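Long-range contacts in WbbM protein (Klebsiella pneumoniae, PDB 6U4B), which is probably a bifunctional glycosyltransferase that builds O-antigen polysaccharide, with a magnesium ion bound in one of its domains: residues V147-K156 with Y211-I222; S315-H326 with I405-L415. All blocks are in the same frame, centred on the assembly; numbering follows the deposited sequence.

Contact 1: V147-K156 with Y211-I222; sequences VEGIDILLPK and YYTNMFVMRKDI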
loop_
_atom_site.group_PDB
_atom_site.type_symbol
_atom_site.label_atom_id
_atom_site.label_comp_id
_atom_site.label_asym_id
_atom_site.label_seq_id
_atom_site.Cartn_x
_atom_site.Cartn_y
_atom_site.Cartn_z
ATOM N N VAL A 147 42.916 17.434 -42.784
ATOM C CA VAL A 147 41.856 18.417 -42.987
ATOM C C VAL A 147 42.409 19.814 -43.274
ATOM O O VAL A 147 41.639 20.779 -43.304
ATOM C CB VAL A 147 40.895 18.467 -41.790
ATOM C CG1 VAL A 147 40.316 17.105 -41.487
ATOM C CG2 VAL A 147 41.603 19.063 -40.578
ATOM N N GLU A 148 43.719 19.940 -43.506
ATOM C CA GLU A 148 44.433 21.221 -43.554
ATOM C C GLU A 148 43.665 22.326 -44.281
ATOM O O GLU A 148 43.052 23.189 -43.644
ATOM C CB GLU A 148 45.795 21.042 -44.221
ATOM C CG GLU A 148 46.917 21.753 -43.490
ATOM C CD GLU A 148 46.555 23.183 -43.094
ATOM O OE1 GLU A 148 46.238 23.994 -43.990
ATOM O OE2 GLU A 148 46.581 23.497 -41.883
ATOM N N GLY A 149 43.685 22.312 -45.613
ATOM C CA GLY A 149 42.983 23.322 -46.385
ATOM C C GLY A 149 41.771 22.777 -47.111
ATOM O O GLY A 149 41.397 23.282 -48.173
ATOM N N ILE A 150 41.147 21.752 -46.540
ATOM C CA ILE A 150 40.036 21.054 -47.174
ATOM C C ILE A 150 38.729 21.551 -46.577
ATOM O O ILE A 150 38.644 21.872 -45.387
ATOM C CB ILE A 150 40.184 19.526 -47.010
ATOM C CG1 ILE A 150 41.597 19.084 -47.393
ATOM C CG2 ILE A 150 39.163 18.787 -47.867
ATOM C CD1 ILE A 150 41.977 19.422 -48.825
ATOM N N ASP A 151 37.696 21.617 -47.416
ATOM C CA ASP A 151 36.369 22.011 -46.959
ATOM C C ASP A 151 35.554 20.819 -46.465
ATOM O O ASP A 151 34.949 20.879 -45.389
ATOM C CB ASP A 151 35.611 22.728 -48.079
ATOM C CG ASP A 151 36.268 24.030 -48.493
ATOM O OD1 ASP A 151 36.785 24.105 -49.628
ATOM O OD2 ASP A 151 36.273 24.983 -47.679
ATOM N N ILE A 152 35.532 19.733 -47.235
ATOM C CA ILE A 152 34.733 18.554 -46.918
ATOM C C ILE A 152 35.564 17.310 -47.194
ATOM O O ILE A 152 36.170 17.190 -48.264
ATOM C CB ILE A 152 33.424 18.501 -47.732
ATOM C CG1 ILE A 152 32.526 19.695 -47.407
ATOM C CG2 ILE A 152 32.680 17.195 -47.472
ATOM C CD1 ILE A 152 31.269 19.743 -48.238
ATOM N N LEU A 153 35.579 16.381 -46.238
ATOM C CA LEU A 153 36.174 15.063 -46.416
ATOM C C LEU A 153 35.077 14.017 -46.289
ATOM O O LEU A 153 34.156 14.172 -45.481
ATOM C CB LEU A 153 37.285 14.798 -45.389
ATOM C CG LEU A 153 38.433 15.810 -45.294
ATOM C CD1 LEU A 153 38.093 16.960 -44.351
ATOM C CD2 LEU A 153 39.710 15.118 -44.861
ATOM N N LEU A 154 35.177 12.952 -47.088
ATOM C CA LEU A 154 34.131 11.934 -47.124
ATOM C C LEU A 154 34.617 10.722 -47.917
ATOM O O LEU A 154 35.695 10.777 -48.518
ATOM C CB LEU A 154 32.834 12.520 -47.708
ATOM C CG LEU A 154 32.659 12.941 -49.167
ATOM C CD1 LEU A 154 31.217 13.385 -49.383
ATOM C CD2 LEU A 154 33.600 14.059 -49.539
ATOM N N PRO A 155 33.884 9.596 -47.914
ATOM C CA PRO A 155 34.356 8.417 -48.654
ATOM C C PRO A 155 34.293 8.580 -50.162
ATOM O O PRO A 155 33.813 9.601 -50.668
ATOM C CB PRO A 155 33.407 7.308 -48.182
ATOM C CG PRO A 155 32.200 8.013 -47.713
ATOM C CD PRO A 155 32.714 9.266 -47.083
ATOM N N LYS A 156 34.769 7.563 -50.877
ATOM C CA LYS A 156 34.698 7.568 -52.328
ATOM C C LYS A 156 33.253 7.427 -52.792
ATOM O O LYS A 156 32.416 6.821 -52.117
ATOM C CB LYS A 156 35.538 6.433 -52.913
ATOM C CG LYS A 156 37.011 6.478 -52.542
ATOM C CD LYS A 156 37.846 5.630 -53.493
ATOM C CE LYS A 156 38.493 4.457 -52.781
ATOM N NZ LYS A 156 39.905 4.264 -53.216
ATOM N N TYR A 211 27.809 9.988 -53.296
ATOM C CA TYR A 211 28.254 9.618 -51.955
ATOM C C TYR A 211 27.069 9.030 -51.200
ATOM O O TYR A 211 26.240 9.760 -50.651
ATOM C CB TYR A 211 28.835 10.824 -51.230
ATOM C CG TYR A 211 29.952 11.513 -51.981
ATOM C CD1 TYR A 211 29.720 12.688 -52.683
ATOM C CD2 TYR A 211 31.238 10.989 -51.986
ATOM C CE1 TYR A 211 30.737 13.323 -53.368
ATOM C CE2 TYR A 211 32.264 11.618 -52.667
ATOM C CZ TYR A 211 32.007 12.783 -53.358
ATOM O OH TYR A 211 33.025 13.413 -54.040
ATOM N N TYR A 212 26.984 7.698 -51.177
ATOM C CA TYR A 212 25.917 7.000 -50.460
ATOM C C TYR A 212 26.409 6.715 -49.045
ATOM O O TYR A 212 26.854 5.615 -48.704
ATOM C CB TYR A 212 25.507 5.738 -51.207
ATOM C CG TYR A 212 24.647 6.050 -52.407
ATOM C CD1 TYR A 212 25.217 6.415 -53.621
ATOM C CD2 TYR A 212 23.262 6.015 -52.318
ATOM C CE1 TYR A 212 24.431 6.718 -54.716
ATOM C CE2 TYR A 212 22.468 6.314 -53.406
ATOM C CZ TYR A 212 23.057 6.666 -54.603
ATOM O OH TYR A 212 22.266 6.964 -55.687
ATOM N N THR A 213 26.321 7.744 -48.208
ATOM C CA THR A 213 26.930 7.716 -46.890
ATOM C C THR A 213 26.340 8.839 -46.051
ATOM O O THR A 213 25.744 9.786 -46.573
ATOM C CB THR A 213 28.451 7.871 -46.979
ATOM O OG1 THR A 213 29.037 7.674 -45.687
ATOM C CG2 THR A 213 28.806 9.266 -47.484
ATOM N N ASN A 214 26.504 8.703 -44.736
ATOM C CA ASN A 214 26.324 9.797 -43.790
ATOM C C ASN A 214 27.612 10.046 -43.013
ATOM O O ASN A 214 27.588 10.650 -41.937
ATOM C CB ASN A 214 25.161 9.506 -42.840
ATOM C CG ASN A 214 25.179 8.082 -42.325
ATOM O OD1 ASN A 214 25.686 7.177 -42.987
ATOM N ND2 ASN A 214 24.623 7.872 -41.143
ATOM N N MET A 215 28.733 9.575 -43.548
ATOM C CA MET A 215 30.032 9.664 -42.900
ATOM C C MET A 215 30.843 10.749 -43.599
ATOM O O MET A 215 31.145 10.631 -44.791
ATOM C CB MET A 215 30.742 8.312 -42.965
ATOM C CG MET A 215 31.962 8.173 -42.078
ATOM S SD MET A 215 32.385 6.438 -41.822
ATOM C CE MET A 215 32.636 5.892 -43.509
ATOM N N PHE A 216 31.178 11.808 -42.866
ATOM C CA PHE A 216 31.891 12.928 -43.464
ATOM C C PHE A 216 32.587 13.726 -42.373
ATOM O O PHE A 216 32.302 13.572 -41.184
ATOM C CB PHE A 216 30.947 13.838 -44.266
ATOM C CG PHE A 216 29.800 14.398 -43.457
ATOM C CD1 PHE A 216 28.539 13.829 -43.531
ATOM C CD2 PHE A 216 29.983 15.496 -42.629
ATOM C CE1 PHE A 216 27.483 14.344 -42.794
ATOM C CE2 PHE A 216 28.935 16.013 -41.889
ATOM C CZ PHE A 216 27.683 15.438 -41.972
ATOM N N VAL A 217 33.512 14.579 -42.806
ATOM C CA VAL A 217 34.073 15.649 -41.991
ATOM C C VAL A 217 34.015 16.918 -42.828
ATOM O O VAL A 217 34.503 16.935 -43.963
ATOM C CB VAL A 217 35.525 15.361 -41.557
ATOM C CG1 VAL A 217 35.992 16.404 -40.548
ATOM C CG2 VAL A 217 35.660 13.955 -40.987
ATOM N N MET A 218 33.411 17.974 -42.287
ATOM C CA MET A 218 33.306 19.217 -43.034
ATOM C C MET A 218 33.564 20.405 -42.119
ATOM O O MET A 218 33.547 20.291 -40.890
ATOM C CB MET A 218 31.944 19.358 -43.724
ATOM C CG MET A 218 30.763 19.401 -42.785
ATOM S SD MET A 218 29.222 19.645 -43.688
ATOM C CE MET A 218 29.172 18.167 -44.694
ATOM N N ARG A 219 33.811 21.551 -42.750
ATOM C CA ARG A 219 34.135 22.772 -42.032
ATOM C C ARG A 219 32.944 23.247 -41.208
ATOM O O ARG A 219 31.782 23.015 -41.556
ATOM C CB ARG A 219 34.569 23.862 -43.015
ATOM C CG ARG A 219 35.177 25.090 -42.356
ATOM C CD ARG A 219 36.646 25.239 -42.708
ATOM N NE ARG A 219 36.835 25.714 -44.075
ATOM C CZ ARG A 219 38.019 25.980 -44.616
ATOM N NH1 ARG A 219 38.097 26.412 -45.868
ATOM N NH2 ARG A 219 39.129 25.814 -43.908
ATOM N N LYS A 220 33.258 23.924 -40.100
ATOM C CA LYS A 220 32.243 24.371 -39.149
ATOM C C LYS A 220 31.139 25.177 -39.828
ATOM O O LYS A 220 29.948 24.962 -39.573
ATOM C CB LYS A 220 32.911 25.194 -38.047
ATOM C CG LYS A 220 31.967 25.948 -37.128
ATOM C CD LYS A 220 32.767 26.849 -36.198
ATOM C CE LYS A 220 31.888 27.854 -35.473
ATOM N NZ LYS A 220 32.706 28.876 -34.758
ATOM N N ASP A 221 31.517 26.107 -40.707
ATOM C CA ASP A 221 30.517 26.948 -41.360
ATOM C C ASP A 221 29.718 26.166 -42.396
ATOM O O ASP A 221 28.517 26.405 -42.570
ATOM C CB ASP A 221 31.190 28.161 -41.991
ATOM C CG ASP A 221 31.645 29.169 -40.956
ATOM O OD1 ASP A 221 30.892 29.405 -39.982
ATOM O OD2 ASP A 221 32.754 29.729 -41.110
ATOM N N ILE A 222 30.360 25.225 -43.089
ATOM C CA ILE A 222 29.629 24.382 -44.029
ATOM C C ILE A 222 28.686 23.443 -43.285
ATOM O O ILE A 222 27.594 23.127 -43.777
ATOM C CB ILE A 222 30.618 23.610 -44.924
ATOM C CG1 ILE A 222 31.520 24.590 -45.681
ATOM C CG2 ILE A 222 29.880 22.717 -45.906
ATOM C CD1 ILE A 222 32.407 23.935 -46.723
#
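Strands 152-155 and 216-219 run antiparallel, their axes 4.5 Å apart at closest and their directions 170° apart, and L153 and V217 form the hydrogen-bonded pair between them. L153 N reaches V217 O at 2.6 Å with a straight N-H...O, while V217 N returns to L153 O. A third backbone bond, R219 N to D151 O, continues the ladder to the N-cap of helix 220-240. L153 CD1 leans on V217 CB. On the face of the non-hydrogen-bonded pair, I152 and M218 lie side by side pointing the same way, I152 CG1 against M218 CB, and I152 CD1 goes on to touch CG2 of I222 in the first turn of the helix. L154 crosses the Y211 side chain at about a right angle. Its CG sits between the backbone N and the carbonyl carbon (chi1 69°), which carries CD1 over one ring face, a CH-pi contact 3.5 Å from the centroid of the Y211 ring. P155 O meets the edge of that ring, 3.2 Å from Y211 CD2, and P155 CG meets T213 CG2 tip to tip at 3.6 Å. At the other end D151 OD2 and R219 NH1 form a salt bridge of 2.9 Å whose hydrogen bond is weak, the carboxylate and guanidinium planes standing 76° apart. D151 OD1 accepts from K276 N, just before strand 277-285, and Y211 OH is hydrogen-bonded to E279 on that strand. Backbone bonds and apolar packing thus define this pairing inside the DUF4422 sheet, the charge pair adding a probably modest electrostatic term.

Contact 2: S315-H326 with I405-L415; sequences SGGALINSIIRH and IDSDTVVKADL. With MG (magnesium ion), chain C.
S322 OG is gripped from two sides: it donates to L319 O of its own helix at 2.6 Å, in the carbonyl plane on a lone pair, and accepts from V411 N at 2.9 Å with a nearly straight N-H...O (168°). With chi1 at 82° the S322 hydroxyl folds back over its own helix, within reach of both partners. The bond joins helix 313-325 to the chain just past the DxD motif of a GT-A-type glycosyltransferase domain, consistent with the family 8 assignment; helix 315-325 and strand 409-411 run nearly parallel, 9° apart. The motif aspartates hold the magnesium ion, D406 through OD2 at 2.1 Å and D408 through OD1 at 2.5 Å, with its OD2 a longer second bond at 2.7 Å, and H560 completes the protein ligands. D406 OD1 pairs with R389, a second-shell partner that probably helps orient the carboxylate. Behind the motif, L319 lies alongside T409, its CD2 against D406 O and its CD1 against I405 CD1 (3.8 Å). T409 OG1 donates to that same D406 O, so the hydroxyl ties the turn between metal ligand and strand. Further along, I323 CD1 meets L415 CD1 where the two side chains cross. At the helix end the H326 ring lies flat over the peptide linking K412 to A413: K412 C sits 3.4 Å above the ring plane, over its centre, and A413 N is nearer the rim. The H326 CG stands anti to its own carbonyl carbon, which turns the ring onto that peptide. A water in the ring plane lies 3.0 Å from H326 NE2 and donates to V411 O.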
loop_
_atom_site.group_PDB
_atom_site.type_symbol
_atom_site.label_atom_id
_atom_site.label_comp_id
_atom_site.label_asym_id
_atom_site.label_seq_id
_atom_site.Cartn_x
_atom_site.Cartn_y
_atom_site.Cartn_z
ATOM N N SER A 315 12.583 -11.042 -8.476
ATOM C CA SER A 315 13.488 -11.051 -7.335
ATOM C C SER A 315 14.299 -9.763 -7.262
ATOM O O SER A 315 14.515 -9.219 -6.172
ATOM C CB SER A 315 14.415 -12.261 -7.417
ATOM O OG SER A 315 15.371 -12.226 -6.379
ATOM N N GLY A 316 14.761 -9.265 -8.411
ATOM C CA GLY A 316 15.501 -8.016 -8.423
ATOM C C GLY A 316 14.664 -6.822 -8.009
ATOM O O GLY A 316 15.174 -5.894 -7.376
ATOM N N GLY A 317 13.376 -6.826 -8.359
ATOM C CA GLY A 317 12.502 -5.751 -7.920
ATOM C C GLY A 317 12.353 -5.701 -6.412
ATOM O O GLY A 317 12.425 -4.630 -5.804
ATOM N N ALA A 318 12.143 -6.864 -5.788
ATOM C CA ALA A 318 12.041 -6.917 -4.333
ATOM C C ALA A 318 13.333 -6.453 -3.675
ATOM O O ALA A 318 13.303 -5.701 -2.692
ATOM C CB ALA A 318 11.691 -8.335 -3.887
ATOM N N LEU A 319 14.478 -6.884 -4.212
ATOM C CA LEU A 319 15.765 -6.461 -3.670
ATOM C C LEU A 319 15.931 -4.950 -3.766
ATOM O O LEU A 319 16.239 -4.283 -2.771
ATOM C CB LEU A 319 16.901 -7.174 -4.404
ATOM C CG LEU A 319 18.321 -6.690 -4.096
ATOM C CD1 LEU A 319 18.644 -6.826 -2.609
ATOM C CD2 LEU A 319 19.338 -7.441 -4.948
ATOM N N ILE A 320 15.733 -4.392 -4.963
ATOM C CA ILE A 320 15.905 -2.954 -5.157
ATOM C C ILE A 320 14.941 -2.180 -4.272
ATOM O O ILE A 320 15.303 -1.154 -3.679
ATOM C CB ILE A 320 15.734 -2.592 -6.645
ATOM C CG1 ILE A 320 16.942 -3.080 -7.453
ATOM C CG2 ILE A 320 15.533 -1.092 -6.819
ATOM C CD1 ILE A 320 16.763 -2.983 -8.951
ATOM N N ASN A 321 13.704 -2.661 -4.151
ATOM C CA ASN A 321 12.760 -2.014 -3.250
ATOM C C ASN A 321 13.240 -2.092 -1.804
ATOM O O ASN A 321 13.099 -1.125 -1.047
ATOM C CB ASN A 321 11.375 -2.640 -3.396
ATOM C CG ASN A 321 10.280 -1.601 -3.466
ATOM O OD1 ASN A 321 10.543 -0.428 -3.727
ATOM N ND2 ASN A 321 9.042 -2.025 -3.238
ATOM N N SER A 322 13.832 -3.223 -1.409
ATOM C CA SER A 322 14.363 -3.330 -0.053
ATOM C C SER A 322 15.529 -2.371 0.156
ATOM O O SER A 322 15.687 -1.807 1.245
ATOM C CB SER A 322 14.788 -4.772 0.250
ATOM O OG SER A 322 16.087 -5.063 -0.253
ATOM N N ILE A 323 16.353 -2.172 -0.876
ATOM C CA ILE A 323 17.455 -1.221 -0.771
ATOM C C ILE A 323 16.917 0.191 -0.578
ATOM O O ILE A 323 17.424 0.960 0.248
ATOM C CB ILE A 323 18.365 -1.319 -2.009
ATOM C CG1 ILE A 323 19.024 -2.698 -2.081
ATOM C CG2 ILE A 323 19.419 -0.218 -1.988
ATOM C CD1 ILE A 323 19.838 -2.924 -3.333
ATOM N N ILE A 324 15.873 0.549 -1.331
ATOM C CA ILE A 324 15.272 1.875 -1.202
ATOM C C ILE A 324 14.665 2.063 0.182
ATOM O O ILE A 324 14.792 3.132 0.794
ATOM C CB ILE A 324 14.222 2.095 -2.306
ATOM C CG1 ILE A 324 14.895 2.154 -3.679
ATOM C CG2 ILE A 324 13.414 3.355 -2.032
ATOM C CD1 ILE A 324 13.924 2.273 -4.820
ATOM N N ARG A 325 13.991 1.034 0.697
ATOM C CA ARG A 325 13.265 1.195 1.955
ATOM C C ARG A 325 14.201 1.378 3.141
ATOM O O ARG A 325 13.819 1.996 4.138
ATOM C CB ARG A 325 12.342 0.004 2.179
ATOM C CG ARG A 325 11.192 -0.070 1.177
ATOM C CD ARG A 325 10.264 -1.241 1.453
ATOM N NE ARG A 325 9.443 -1.021 2.638
ATOM C CZ ARG A 325 9.750 -1.464 3.854
ATOM N NH1 ARG A 325 8.940 -1.215 4.874
ATOM N NH2 ARG A 325 10.863 -2.156 4.052
ATOM N N HIS A 326 15.432 0.878 3.041
ATOM C CA HIS A 326 16.432 1.011 4.092
ATOM C C HIS A 326 17.525 2.009 3.729
ATOM O O HIS A 326 18.573 2.032 4.378
ATOM C CB HIS A 326 17.040 -0.356 4.417
ATOM C CG HIS A 326 16.059 -1.325 5.000
ATOM N ND1 HIS A 326 15.754 -1.357 6.345
ATOM C CD2 HIS A 326 15.307 -2.293 4.422
ATOM C CE1 HIS A 326 14.862 -2.305 6.570
ATOM N NE2 HIS A 326 14.573 -2.887 5.419
ATOM N N ILE A 405 25.676 -7.676 -4.905
ATOM C CA ILE A 405 24.746 -8.474 -4.113
ATOM C C ILE A 405 23.942 -9.362 -5.054
ATOM O O ILE A 405 23.515 -8.926 -6.127
ATOM C CB ILE A 405 23.841 -7.575 -3.239
ATOM C CG1 ILE A 405 22.910 -8.418 -2.362
ATOM C CG2 ILE A 405 23.054 -6.581 -4.094
ATOM C CD1 ILE A 405 22.144 -7.603 -1.338
ATOM N N ASP A 406 23.758 -10.618 -4.649
ATOM C CA ASP A 406 22.922 -11.544 -5.404
ATOM C C ASP A 406 21.505 -10.996 -5.563
ATOM O O ASP A 406 20.997 -10.260 -4.711
ATOM C CB ASP A 406 22.866 -12.903 -4.702
ATOM C CG ASP A 406 23.924 -13.867 -5.201
ATOM O OD1 ASP A 406 24.831 -13.437 -5.947
ATOM O OD2 ASP A 406 23.840 -15.063 -4.847
ATOM N N SER A 407 20.856 -11.380 -6.661
ATOM C CA SER A 407 19.511 -10.895 -6.937
ATOM C C SER A 407 18.449 -11.587 -6.093
ATOM O O SER A 407 17.375 -11.011 -5.884
ATOM C CB SER A 407 19.179 -11.065 -8.421
ATOM O OG SER A 407 18.991 -12.430 -8.751
ATOM N N ASP A 408 18.717 -12.794 -5.600
ATOM C CA ASP A 408 17.745 -13.518 -4.778
ATOM C C ASP A 408 17.902 -13.177 -3.298
ATOM O O ASP A 408 17.966 -14.050 -2.432
ATOM C CB ASP A 408 17.872 -15.017 -5.018
ATOM C CG ASP A 408 19.276 -15.533 -4.771
ATOM O OD1 ASP A 408 20.204 -14.706 -4.640
ATOM O OD2 ASP A 408 19.450 -16.768 -4.703
ATOM N N THR A 409 17.972 -11.879 -3.005
ATOM C CA THR A 409 18.143 -11.392 -1.645
ATOM C C THR A 409 17.175 -10.244 -1.385
ATOM O O THR A 409 16.600 -9.664 -2.309
ATOM C CB THR A 409 19.577 -10.901 -1.390
ATOM O OG1 THR A 409 19.834 -9.749 -2.204
ATOM C CG2 THR A 409 20.600 -11.989 -1.715
ATOM N N VAL A 410 17.000 -9.927 -0.103
ATOM C CA VAL A 410 16.441 -8.656 0.340
ATOM C C VAL A 410 17.301 -8.161 1.493
ATOM O O VAL A 410 17.779 -8.958 2.307
ATOM C CB VAL A 410 14.958 -8.762 0.771
ATOM C CG1 VAL A 410 14.065 -9.135 -0.407
ATOM C CG2 VAL A 410 14.781 -9.745 1.921
ATOM N N VAL A 411 17.514 -6.852 1.557
ATOM C CA VAL A 411 18.299 -6.263 2.634
ATOM C C VAL A 411 17.356 -5.787 3.729
ATOM O O VAL A 411 16.196 -5.436 3.479
ATOM C CB VAL A 411 19.199 -5.115 2.134
ATOM C CG1 VAL A 411 20.085 -5.600 0.993
ATOM C CG2 VAL A 411 18.364 -3.924 1.705
ATOM N N LYS A 412 17.857 -5.800 4.964
ATOM C CA LYS A 412 17.141 -5.263 6.114
ATOM C C LYS A 412 17.872 -4.076 6.724
ATOM O O LYS A 412 17.550 -3.670 7.848
ATOM C CB LYS A 412 16.936 -6.350 7.174
ATOM C CG LYS A 412 16.345 -7.645 6.639
ATOM C CD LYS A 412 14.847 -7.527 6.412
ATOM C CE LYS A 412 14.107 -7.384 7.730
ATOM N NZ LYS A 412 12.634 -7.443 7.544
ATOM N N ALA A 413 18.848 -3.511 6.015
ATOM C CA ALA A 413 19.673 -2.445 6.558
ATOM C C ALA A 413 20.237 -1.617 5.413
ATOM O O ALA A 413 20.152 -1.993 4.241
ATOM C CB ALA A 413 20.804 -3.003 7.431
ATOM N N ASP A 414 20.814 -0.476 5.773
ATOM C CA ASP A 414 21.458 0.398 4.802
ATOM C C ASP A 414 22.694 -0.292 4.234
ATOM O O ASP A 414 23.621 -0.628 4.979
ATOM C CB ASP A 414 21.826 1.722 5.472
ATOM C CG ASP A 414 22.516 2.694 4.530
ATOM O OD1 ASP A 414 22.573 2.432 3.310
ATOM O OD2 ASP A 414 23.005 3.733 5.022
ATOM N N LEU A 415 22.709 -0.515 2.917
ATOM C CA LEU A 415 23.885 -1.103 2.283
ATOM C C LEU A 415 25.098 -0.189 2.372
ATOM O O LEU A 415 26.225 -0.649 2.176
ATOM C CB LEU A 415 23.591 -1.428 0.817
ATOM C CG LEU A 415 23.038 -2.816 0.488
ATOM C CD1 LEU A 415 22.822 -2.954 -1.013
ATOM C CD2 LEU A 415 23.980 -3.895 0.990
HETATM MG MG MG C . 22.123 -16.261 -4.380
HETATM O O HOH W 1 14.479 -10.853 -3.508
HETATM O O HOH W 2 19.991 0.057 1.685
HETATM O O HOH W 3 13.448 -5.161 3.894
HETATM O O HOH W 4 12.590 -4.242 6.971
#

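In the fold
From the N terminus, contact 1 comes first: strand 152-159 leaves toward a largely helical excursion and is rejoined by strand 216-219, closing a loop of 54 residues inside the DUF4422 range. The chain then passes through helices 220-240 and 253-272 to strand 277-285, which pairs parallel with 152-159. Contact 2 opens only afterwards, in the family 8 range, where helix 313-325 is met again after 78 residues by segment 405-415. The two loops are therefore in series, neither enclosing nor crossing the other. Their centres lie 52 Å apart on opposite sides of the chain's centre, so contact 1 consolidates one sheet, and contact 2 joins a helix to the metal-bearing part of the second domain.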